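Local coordinates for alcohol dehydrogenase, zinc-containing (Thermotoga maritima, PDB 1VJ0), which probably works as a zinc-containing, medium-chain oxidoreductase of the alcohol dehydrogenase type, holding two zinc ions per subunit, at residues I49-C55 against K373-P378; P124-R130 against W325-H331; A183-F187 against I214-L218. All blocks are in the same frame, centred on the assembly; numbering follows the deposited sequence.

Contact 1: residues I49-C55 against K373-P378; sequences ILSAGVC and KVILYP
Val54, in the t rotamer, lays its CG2 3.6 Å from CD1 of Leu376 and its CB 4.1 Å from CB of Val374, so it lies against both apolar side chains on its face of the sheet. The backbones are extended and antiparallel: the axes of strands 51-54 and 374-377 run at 144° and approach to 4.6 Å. Ala52 and Leu376 form a hydrogen-bonded pair, Ala52 N to Leu376 O at 3.1 Å and Leu376 N to Ala52 O at 2.8 Å, with CA atoms 5.0 Å apart. Gly53 and Ile375 follow as a non-hydrogen-bonded pair, CA to CA 4.6 Å, and Val54 N donates to Val374 O at 2.9 Å. Before the pairing begins, Leu50 and Ser51 both face Ala80 in a classic beta bulge, and CG of Pro378 comes 3.3 Å from Ile49 O. At the other end the Lys373 side chain, bent at chi2 (p) and otherwise t, brings NZ to 2.8 Å from Val54 O and also makes a salt bridge with Glu78. Cys55, the N-cap of the following helix, binds zinc with His77, Glu78 and Cys178. The chemistry thus joins a C-terminal strand of the GroES-like domain to the metal site: an ammonium group held by both a backbone carbonyl and a zinc-binding glutamate ties strand 374-377 to the metal's surroundings.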
loop_
_atom_site.group_PDB
_atom_site.type_symbol
_atom_site.label_atom_id
_atom_site.label_comp_id
_atom_site.label_asym_id
_atom_site.label_seq_id
_atom_site.Cartn_x
_atom_site.Cartn_y
_atom_site.Cartn_z
ATOM N N ILE A 49 -20.258 -20.749 28.093
ATOM C CA ILE A 49 -19.696 -19.399 28.308
ATOM C C ILE A 49 -18.916 -19.360 29.617
ATOM O O ILE A 49 -19.443 -19.763 30.644
ATOM C CB ILE A 49 -20.798 -18.309 28.290
ATOM C CG1 ILE A 49 -21.467 -18.185 26.903
ATOM C CG2 ILE A 49 -20.285 -16.957 28.764
ATOM C CD1 ILE A 49 -20.564 -17.574 25.826
ATOM N N LEU A 50 -17.663 -18.882 29.563
ATOM C CA LEU A 50 -16.870 -18.633 30.756
ATOM C C LEU A 50 -16.697 -17.151 31.070
ATOM O O LEU A 50 -16.593 -16.787 32.239
ATOM C CB LEU A 50 -15.512 -19.360 30.703
ATOM C CG LEU A 50 -15.550 -20.861 30.494
ATOM C CD1 LEU A 50 -14.206 -21.428 30.006
ATOM C CD2 LEU A 50 -16.048 -21.523 31.776
ATOM N N SER A 51 -16.648 -16.315 30.058
ATOM C CA SER A 51 -16.584 -14.858 30.218
ATOM C C SER A 51 -17.485 -14.195 29.197
ATOM O O SER A 51 -17.421 -14.549 28.010
ATOM C CB SER A 51 -15.162 -14.351 29.933
ATOM O OG SER A 51 -14.172 -15.042 30.639
ATOM N N ALA A 52 -18.303 -13.226 29.643
ATOM C CA ALA A 52 -19.104 -12.388 28.776
ATOM C C ALA A 52 -18.891 -10.927 29.080
ATOM O O ALA A 52 -19.224 -10.451 30.186
ATOM C CB ALA A 52 -20.588 -12.716 28.902
ATOM N N GLY A 53 -18.360 -10.174 28.125
ATOM C CA GLY A 53 -18.194 -8.749 28.329
ATOM C C GLY A 53 -19.503 -8.008 28.226
ATOM O O GLY A 53 -20.331 -8.312 27.368
ATOM N N VAL A 54 -19.689 -7.034 29.091
ATOM C CA VAL A 54 -20.786 -6.082 28.980
ATOM C C VAL A 54 -20.238 -4.822 28.301
ATOM O O VAL A 54 -19.361 -4.143 28.845
ATOM C CB VAL A 54 -21.411 -5.791 30.348
ATOM C CG1 VAL A 54 -22.581 -4.843 30.230
ATOM C CG2 VAL A 54 -21.887 -7.087 30.966
ATOM N N CYS A 55 -20.768 -4.539 27.111
ATOM C CA CYS A 55 -20.347 -3.419 26.275
ATOM C C CYS A 55 -21.241 -2.232 26.443
ATOM O O CYS A 55 -22.420 -2.353 26.738
ATOM C CB CYS A 55 -20.359 -3.819 24.799
ATOM S SG CYS A 55 -19.574 -2.545 23.790
ATOM N N LYS A 373 -15.354 -1.363 32.565
ATOM C CA LYS A 373 -15.758 -2.587 31.919
ATOM C C LYS A 373 -16.193 -3.626 32.950
ATOM O O LYS A 373 -15.503 -3.863 33.944
ATOM C CB LYS A 373 -14.591 -3.152 31.063
ATOM C CG LYS A 373 -14.983 -4.242 30.170
ATOM C CD LYS A 373 -15.611 -3.673 28.931
ATOM C CE LYS A 373 -16.324 -4.706 28.168
ATOM N NZ LYS A 373 -17.088 -3.971 27.150
ATOM N N VAL A 374 -17.357 -4.216 32.698
ATOM C CA VAL A 374 -17.867 -5.341 33.479
ATOM C C VAL A 374 -17.787 -6.619 32.673
ATOM O O VAL A 374 -18.157 -6.644 31.496
ATOM C CB VAL A 374 -19.346 -5.178 33.841
ATOM C CG1 VAL A 374 -19.810 -6.368 34.751
ATOM C CG2 VAL A 374 -19.597 -3.825 34.520
ATOM N N ILE A 375 -17.351 -7.669 33.345
ATOM C CA ILE A 375 -17.432 -9.038 32.873
ATOM C C ILE A 375 -18.471 -9.849 33.665
ATOM O O ILE A 375 -18.538 -9.790 34.896
ATOM C CB ILE A 375 -16.039 -9.700 33.010
ATOM C CG1 ILE A 375 -15.000 -8.893 32.226
ATOM C CG2 ILE A 375 -16.064 -11.164 32.526
ATOM C CD1 ILE A 375 -15.174 -8.857 30.726
ATOM N N LEU A 376 -19.293 -10.619 32.951
ATOM C CA LEU A 376 -20.278 -11.491 33.594
ATOM C C LEU A 376 -19.764 -12.910 33.553
ATOM O O LEU A 376 -19.136 -13.346 32.576
ATOM C CB LEU A 376 -21.640 -11.436 32.887
ATOM C CG LEU A 376 -22.382 -10.093 32.933
ATOM C CD1 LEU A 376 -23.567 -10.064 31.997
ATOM C CD2 LEU A 376 -22.805 -9.779 34.375
ATOM N N TYR A 377 -20.051 -13.648 34.607
ATOM C CA TYR A 377 -19.726 -15.046 34.605
ATOM C C TYR A 377 -20.950 -15.881 35.008
ATOM O O TYR A 377 -21.634 -15.589 36.006
ATOM C CB TYR A 377 -18.520 -15.328 35.495
ATOM C CG TYR A 377 -18.694 -14.923 36.891
ATOM C CD1 TYR A 377 -19.327 -15.762 37.809
ATOM C CD2 TYR A 377 -18.215 -13.692 37.340
ATOM C CE1 TYR A 377 -19.490 -15.378 39.136
ATOM C CE2 TYR A 377 -18.375 -13.310 38.649
ATOM C CZ TYR A 377 -18.998 -14.145 39.540
ATOM O OH TYR A 377 -19.123 -13.722 40.840
ATOM N N PRO A 378 -21.240 -16.903 34.211
ATOM C CA PRO A 378 -22.246 -17.864 34.598
ATOM C C PRO A 378 -21.812 -18.643 35.851
ATOM O O PRO A 378 -20.620 -18.721 36.159
ATOM C CB PRO A 378 -22.349 -18.775 33.378
ATOM C CG PRO A 378 -21.674 -18.000 32.245
ATOM C CD PRO A 378 -20.640 -17.227 32.898
#

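Contact 2: residues P124-R130 against W325-H331; sequences PYLCPNR and WVSDTSH. With ZN (zinc ion), chain E.
This is a loop-to-loop contact without direct hydrogen bonds, between the end of the structural-zinc lobe and the turn that leads into helix 329-340. Residues 124-126 form a 3-10 turn, with Cys127 N bonded to Pro124 O at 3.0 Å, and a type I turn spans Cys127 to Arg130. The CA atoms of Tyr125 and Asp328 lie 5.2 Å apart. Tyr125 (chi1 p, 40°) is the centrepiece: its CB packs 3.9 Å from Val326 CG2, its CD1 lies 3.2 Å from Asp328 OD2 near the ring plane, and its carbonyl O meets Trp325 CD1 at 3.3 Å. Val326 has a positive phi (41°), and its CG2 lies over one face of the Arg130 guanidinium, 3.7 Å from CZ. Three waters bridge that group to the other segment: water 1 accepts from Arg130 NH1 and Trp325 NE1, both at 3.0 Å; waters 2 and 3 accept from Arg130 NE (2.9 Å) and NH2 (2.8 Å) and donate to Ser327 O (2.8 and 2.9 Å). Asp328 (chi1 p) is the N-cap of a capping box, its OD1 3.2 Å from His331 N, while His331 ND1 takes Asp328 N at 3.0 Å; OD2 forms a salt bridge with Lys122 of the third subunit. Cys127 SG binds zinc at 2.4 Å, completing the four-cysteine site with Cys112, Cys115 and Cys118. Helix 116-119 packs on Leu126, helix 170-188 lies against Ser327 and His331, and Trp325, just after strand 320-323 of its own chain, gives its N to Asn318 OD1 of the second subunit.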
loop_
_atom_site.group_PDB
_atom_site.type_symbol
_atom_site.label_atom_id
_atom_site.label_comp_id
_atom_site.label_asym_id
_atom_site.label_seq_id
_atom_site.Cartn_x
_atom_site.Cartn_y
_atom_site.Cartn_z
ATOM N N PRO A 124 -14.960 -7.450 4.442
ATOM C CA PRO A 124 -16.077 -8.186 5.020
ATOM C C PRO A 124 -16.794 -7.489 6.167
ATOM O O PRO A 124 -17.983 -7.764 6.388
ATOM C CB PRO A 124 -15.447 -9.498 5.513
ATOM C CG PRO A 124 -14.002 -9.415 5.237
ATOM C CD PRO A 124 -13.688 -8.170 4.589
ATOM N N TYR A 125 -16.105 -6.588 6.859
ATOM C CA TYR A 125 -16.738 -5.776 7.927
ATOM C C TYR A 125 -17.866 -4.949 7.317
ATOM O O TYR A 125 -18.790 -4.492 8.031
ATOM C CB TYR A 125 -15.676 -4.904 8.677
ATOM C CG TYR A 125 -14.632 -4.294 7.793
ATOM C CD1 TYR A 125 -13.462 -4.982 7.452
ATOM C CD2 TYR A 125 -14.840 -3.053 7.224
ATOM C CE1 TYR A 125 -12.553 -4.434 6.563
ATOM C CE2 TYR A 125 -13.929 -2.493 6.358
ATOM C CZ TYR A 125 -12.810 -3.196 6.011
ATOM O OH TYR A 125 -11.965 -2.575 5.117
ATOM N N LEU A 126 -17.822 -4.719 5.996
ATOM C CA LEU A 126 -18.900 -3.956 5.309
ATOM C C LEU A 126 -20.047 -4.801 4.685
ATOM O O LEU A 126 -20.943 -4.272 4.025
ATOM C CB LEU A 126 -18.336 -2.998 4.248
ATOM C CG LEU A 126 -17.260 -2.025 4.721
ATOM C CD1 LEU A 126 -16.679 -1.166 3.615
ATOM C CD2 LEU A 126 -17.792 -1.206 5.843
ATOM N N CYS A 127 -20.036 -6.092 4.924
ATOM C CA CYS A 127 -21.031 -6.990 4.353
ATOM C C CYS A 127 -22.419 -6.529 4.838
ATOM O O CYS A 127 -22.623 -6.313 6.017
ATOM C CB CYS A 127 -20.740 -8.390 4.837
ATOM S SG CYS A 127 -22.026 -9.595 4.414
ATOM N N PRO A 128 -23.358 -6.306 3.939
ATOM C CA PRO A 128 -24.696 -5.896 4.372
ATOM C C PRO A 128 -25.497 -7.028 5.062
ATOM O O PRO A 128 -26.583 -6.777 5.544
ATOM C CB PRO A 128 -25.373 -5.476 3.060
ATOM C CG PRO A 128 -24.629 -6.259 1.966
ATOM C CD PRO A 128 -23.244 -6.458 2.488
ATOM N N ASN A 129 -24.989 -8.258 5.063
ATOM C CA ASN A 129 -25.744 -9.404 5.557
ATOM C C ASN A 129 -25.087 -9.911 6.816
ATOM O O ASN A 129 -25.221 -11.069 7.160
ATOM C CB ASN A 129 -25.726 -10.525 4.507
ATOM C CG ASN A 129 -26.324 -10.101 3.158
ATOM O OD1 ASN A 129 -27.457 -9.670 3.105
ATOM N ND2 ASN A 129 -25.552 -10.264 2.054
ATOM N N ARG A 130 -24.338 -9.049 7.487
ATOM C CA ARG A 130 -23.514 -9.430 8.660
ATOM C C ARG A 130 -24.405 -9.745 9.886
ATOM O O ARG A 130 -25.285 -8.962 10.250
ATOM C CB ARG A 130 -22.547 -8.277 8.960
ATOM C CG ARG A 130 -21.481 -8.509 9.977
ATOM C CD ARG A 130 -20.398 -7.391 10.016
ATOM N NE ARG A 130 -19.655 -7.549 11.230
ATOM C CZ ARG A 130 -19.982 -6.990 12.400
ATOM N NH1 ARG A 130 -21.022 -6.153 12.512
ATOM N NH2 ARG A 130 -19.258 -7.276 13.460
ATOM N N TRP A 325 -15.465 1.079 10.607
ATOM C CA TRP A 325 -16.645 0.318 10.924
ATOM C C TRP A 325 -16.241 -1.091 11.417
ATOM O O TRP A 325 -15.696 -1.883 10.641
ATOM C CB TRP A 325 -17.576 0.193 9.708
ATOM C CG TRP A 325 -18.839 -0.505 10.084
ATOM C CD1 TRP A 325 -19.314 -1.708 9.627
ATOM C CD2 TRP A 325 -19.772 -0.035 11.018
ATOM N NE1 TRP A 325 -20.503 -2.005 10.239
ATOM C CE2 TRP A 325 -20.811 -0.987 11.098
ATOM C CE3 TRP A 325 -19.856 1.137 11.797
ATOM C CZ2 TRP A 325 -21.904 -0.836 11.947
ATOM C CZ3 TRP A 325 -20.933 1.276 12.672
ATOM C CH2 TRP A 325 -21.955 0.293 12.720
ATOM N N VAL A 326 -16.583 -1.385 12.670
ATOM C CA VAL A 326 -16.376 -2.700 13.282
ATOM C C VAL A 326 -15.004 -3.326 12.902
ATOM O O VAL A 326 -13.977 -2.630 12.984
ATOM C CB VAL A 326 -17.646 -3.638 13.138
ATOM C CG1 VAL A 326 -18.889 -2.912 13.703
ATOM C CG2 VAL A 326 -17.876 -4.066 11.753
ATOM N N SER A 327 -14.966 -4.617 12.630
ATOM C CA SER A 327 -13.726 -5.314 12.367
ATOM C C SER A 327 -14.087 -6.612 11.725
ATOM O O SER A 327 -15.253 -7.020 11.735
ATOM C CB SER A 327 -13.006 -5.583 13.674
ATOM O OG SER A 327 -13.879 -6.212 14.579
ATOM N N ASP A 328 -13.082 -7.273 11.171
ATOM C CA ASP A 328 -13.257 -8.566 10.568
ATOM C C ASP A 328 -12.331 -9.600 11.200
ATOM O O ASP A 328 -11.668 -9.334 12.191
ATOM C CB ASP A 328 -13.118 -8.472 9.033
ATOM C CG ASP A 328 -11.739 -8.121 8.576
ATOM O OD1 ASP A 328 -10.720 -8.410 9.255
ATOM O OD2 ASP A 328 -11.580 -7.575 7.484
ATOM N N THR A 329 -12.319 -10.807 10.638
ATOM C CA THR A 329 -11.521 -11.881 11.184
ATOM C C THR A 329 -10.015 -11.635 11.138
ATOM O O THR A 329 -9.348 -12.088 12.009
ATOM C CB THR A 329 -11.867 -13.173 10.468
ATOM O OG1 THR A 329 -13.225 -13.517 10.788
ATOM C CG2 THR A 329 -11.008 -14.333 10.947
ATOM N N SER A 330 -9.499 -10.902 10.151
ATOM C CA SER A 330 -8.094 -10.546 10.162
ATOM C C SER A 330 -7.784 -9.634 11.355
ATOM O O SER A 330 -6.772 -9.797 12.034
ATOM C CB SER A 330 -7.629 -9.917 8.829
ATOM O OG SER A 330 -8.122 -8.562 8.676
ATOM N N HIS A 331 -8.662 -8.692 11.658
ATOM C CA HIS A 331 -8.435 -7.835 12.789
ATOM C C HIS A 331 -8.532 -8.605 14.104
ATOM O O HIS A 331 -7.763 -8.339 15.052
ATOM C CB HIS A 331 -9.440 -6.681 12.809
ATOM C CG HIS A 331 -9.459 -5.869 11.565
ATOM N ND1 HIS A 331 -10.624 -5.613 10.869
ATOM C CD2 HIS A 331 -8.456 -5.289 10.852
ATOM C CE1 HIS A 331 -10.344 -4.865 9.805
ATOM N NE2 HIS A 331 -9.035 -4.660 9.765
HETATM ZN ZN ZN E . -21.070 -10.389 2.368
HETATM O O HOH W 1 -22.241 -4.445 10.322
HETATM O O HOH W 2 -17.140 -8.537 10.299
HETATM O O HOH W 3 -16.841 -8.618 13.546
#

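Contact 3: residues A183-F187 against I214-L218; sequences AYHAF and IARSL
Residues 183-187 and 214-217 are helical: the first segment belongs to helix 170-188, where Phe187 N bonds to Ala183 O at 3.2 Å, and the second lies in the C-terminal part of helix 206-217 and runs on to Leu218, whose N bonds to Ile214 O at 3.0 Å. Their nearest CA pairs are Tyr184 with Ile214 at 6.8 Å and Phe187 with Ala215 at 7.6 Å, close enough for apolar side chains to interlock; no hydrogen bond crosses between them. Ile214 (chi1 m, chi2 t) points at the partner helix and reaches three residues there. Its CD1 lies 3.7 Å from Ala183 CB and 3.5 Å from Tyr184 N, and its CG2 is 4.1 Å from Tyr184 CD1. The same CG2 sits over the Phe187 ring, 4.1 Å from the centroid and 28° off the normal, a CH-pi contact. Phe187 (chi1 m) extends between the helices, so that its CE2 meets Ala215 CB at 3.6 Å while its CB lies 4.0 Å from Leu218 CD1. Tyr184, with chi1 t, reaches Leu218 CD1 from CE1 at 4.5 Å, and its hydroxyl is hydrogen-bonded to Ser193 of the fourth subunit. The arrangement is apolar helix packing. It joins the long helix 170-188, which carries the zinc ligand Cys178, to the first helix of the Rossmann-type nucleotide-binding fold. Around it, Phe187 also meets Phe270 and Leu272 of strand 268-273, Ala215 rests on Val223 of strand 222-227, and helix 329-340 packs on Tyr184.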
loop_
_atom_site.group_PDB
_atom_site.type_symbol
_atom_site.label_atom_id
_atom_site.label_comp_id
_atom_site.label_asym_id
_atom_site.label_seq_id
_atom_site.Cartn_x
_atom_site.Cartn_y
_atom_site.Cartn_z
ATOM N N ALA A 183 -10.359 -0.894 17.587
ATOM C CA ALA A 183 -9.131 -0.108 17.697
ATOM C C ALA A 183 -8.020 -0.669 16.762
ATOM O O ALA A 183 -7.336 0.073 16.075
ATOM C CB ALA A 183 -8.647 -0.055 19.178
ATOM N N TYR A 184 -7.858 -1.990 16.720
ATOM C CA TYR A 184 -6.903 -2.575 15.793
ATOM C C TYR A 184 -7.199 -2.168 14.353
ATOM O O TYR A 184 -6.298 -1.727 13.613
ATOM C CB TYR A 184 -6.695 -4.117 15.974
ATOM C CG TYR A 184 -5.594 -4.476 15.036
ATOM C CD1 TYR A 184 -4.289 -4.188 15.357
ATOM C CD2 TYR A 184 -5.873 -4.938 13.765
ATOM C CE1 TYR A 184 -3.273 -4.368 14.445
ATOM C CE2 TYR A 184 -4.852 -5.143 12.843
ATOM C CZ TYR A 184 -3.572 -4.846 13.187
ATOM O OH TYR A 184 -2.587 -5.018 12.248
ATOM N N HIS A 185 -8.441 -2.322 13.921
ATOM C CA HIS A 185 -8.857 -1.941 12.590
ATOM C C HIS A 185 -8.362 -0.508 12.304
ATOM O O HIS A 185 -7.825 -0.174 11.225
ATOM C CB HIS A 185 -10.409 -2.052 12.510
ATOM C CG HIS A 185 -11.002 -1.719 11.174
ATOM N ND1 HIS A 185 -12.348 -1.889 10.898
ATOM C CD2 HIS A 185 -10.436 -1.310 10.021
ATOM C CE1 HIS A 185 -12.584 -1.528 9.648
ATOM N NE2 HIS A 185 -11.433 -1.187 9.083
ATOM N N ALA A 186 -8.551 0.365 13.273
ATOM C CA ALA A 186 -8.211 1.761 13.085
ATOM C C ALA A 186 -6.768 2.007 12.801
ATOM O O ALA A 186 -6.425 2.883 12.010
ATOM C CB ALA A 186 -8.580 2.529 14.315
ATOM N N PHE A 187 -5.914 1.283 13.510
ATOM C CA PHE A 187 -4.464 1.334 13.329
ATOM C C PHE A 187 -4.011 0.625 12.075
ATOM O O PHE A 187 -3.084 1.107 11.387
ATOM C CB PHE A 187 -3.775 0.776 14.571
ATOM C CG PHE A 187 -3.730 1.756 15.717
ATOM C CD1 PHE A 187 -4.779 1.851 16.616
ATOM C CD2 PHE A 187 -2.600 2.572 15.914
ATOM C CE1 PHE A 187 -4.741 2.782 17.670
ATOM C CE2 PHE A 187 -2.534 3.474 16.958
ATOM C CZ PHE A 187 -3.658 3.600 17.842
ATOM N N ILE A 214 -2.113 -0.868 21.532
ATOM C CA ILE A 214 -1.871 -1.208 20.146
ATOM C C ILE A 214 -0.839 -0.250 19.619
ATOM O O ILE A 214 0.108 -0.698 18.982
ATOM C CB ILE A 214 -3.143 -1.176 19.326
ATOM C CG1 ILE A 214 -4.079 -2.323 19.759
ATOM C CG2 ILE A 214 -2.892 -1.207 17.818
ATOM C CD1 ILE A 214 -5.567 -2.022 19.404
ATOM N N ALA A 215 -0.993 1.040 19.894
ATOM C CA ALA A 215 -0.001 2.029 19.409
ATOM C C ALA A 215 1.397 1.678 19.880
ATOM O O ALA A 215 2.345 1.679 19.107
ATOM C CB ALA A 215 -0.364 3.455 19.857
ATOM N N ARG A 216 1.510 1.366 21.170
ATOM C CA ARG A 216 2.790 0.965 21.765
ATOM C C ARG A 216 3.322 -0.311 21.075
ATOM O O ARG A 216 4.473 -0.376 20.702
ATOM C CB ARG A 216 2.632 0.711 23.262
ATOM C CG ARG A 216 2.749 1.912 24.157
ATOM C CD ARG A 216 4.218 2.253 24.617
ATOM N NE ARG A 216 4.891 3.106 23.632
ATOM C CZ ARG A 216 5.002 4.431 23.682
ATOM N NH1 ARG A 216 4.489 5.117 24.687
ATOM N NH2 ARG A 216 5.638 5.079 22.709
ATOM N N SER A 217 2.460 -1.302 20.883
ATOM C CA SER A 217 2.866 -2.575 20.323
ATOM C C SER A 217 3.349 -2.530 18.880
ATOM O O SER A 217 4.206 -3.320 18.508
ATOM C CB SER A 217 1.722 -3.580 20.452
ATOM O OG SER A 217 1.391 -3.734 21.815
ATOM N N LEU A 218 2.821 -1.589 18.110
ATOM C CA LEU A 218 3.204 -1.388 16.699
ATOM C C LEU A 218 4.424 -0.469 16.559
ATOM O O LEU A 218 4.948 -0.292 15.471
ATOM C CB LEU A 218 2.029 -0.816 15.924
ATOM C CG LEU A 218 0.790 -1.721 15.872
ATOM C CD1 LEU A 218 -0.332 -1.087 15.099
ATOM C CD2 LEU A 218 1.138 -3.089 15.296
#

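In the fold
From the N terminus, strand 45-54 opens the largest loop, which contact 1 closes only when strand 374-377 returns near the C terminus. Contact 2 lies inside it, joining the structural-zinc lobe to the segment entering helix 329-340, and contact 3 is nested inside contact 2, bringing helices 170-188 and 206-217 together. None cross. Contacts 2 and 3 have centres about 17 Å apart and touch through His185, whose ND1 lies 2.7 Å from Val326 O, a probable hydrogen bond. Contact 1 touches neither, and lies opposite contact 3 across the chain's centre. Together they link the GroES-like sheet, the zinc lobe and the Rossmann-type domain.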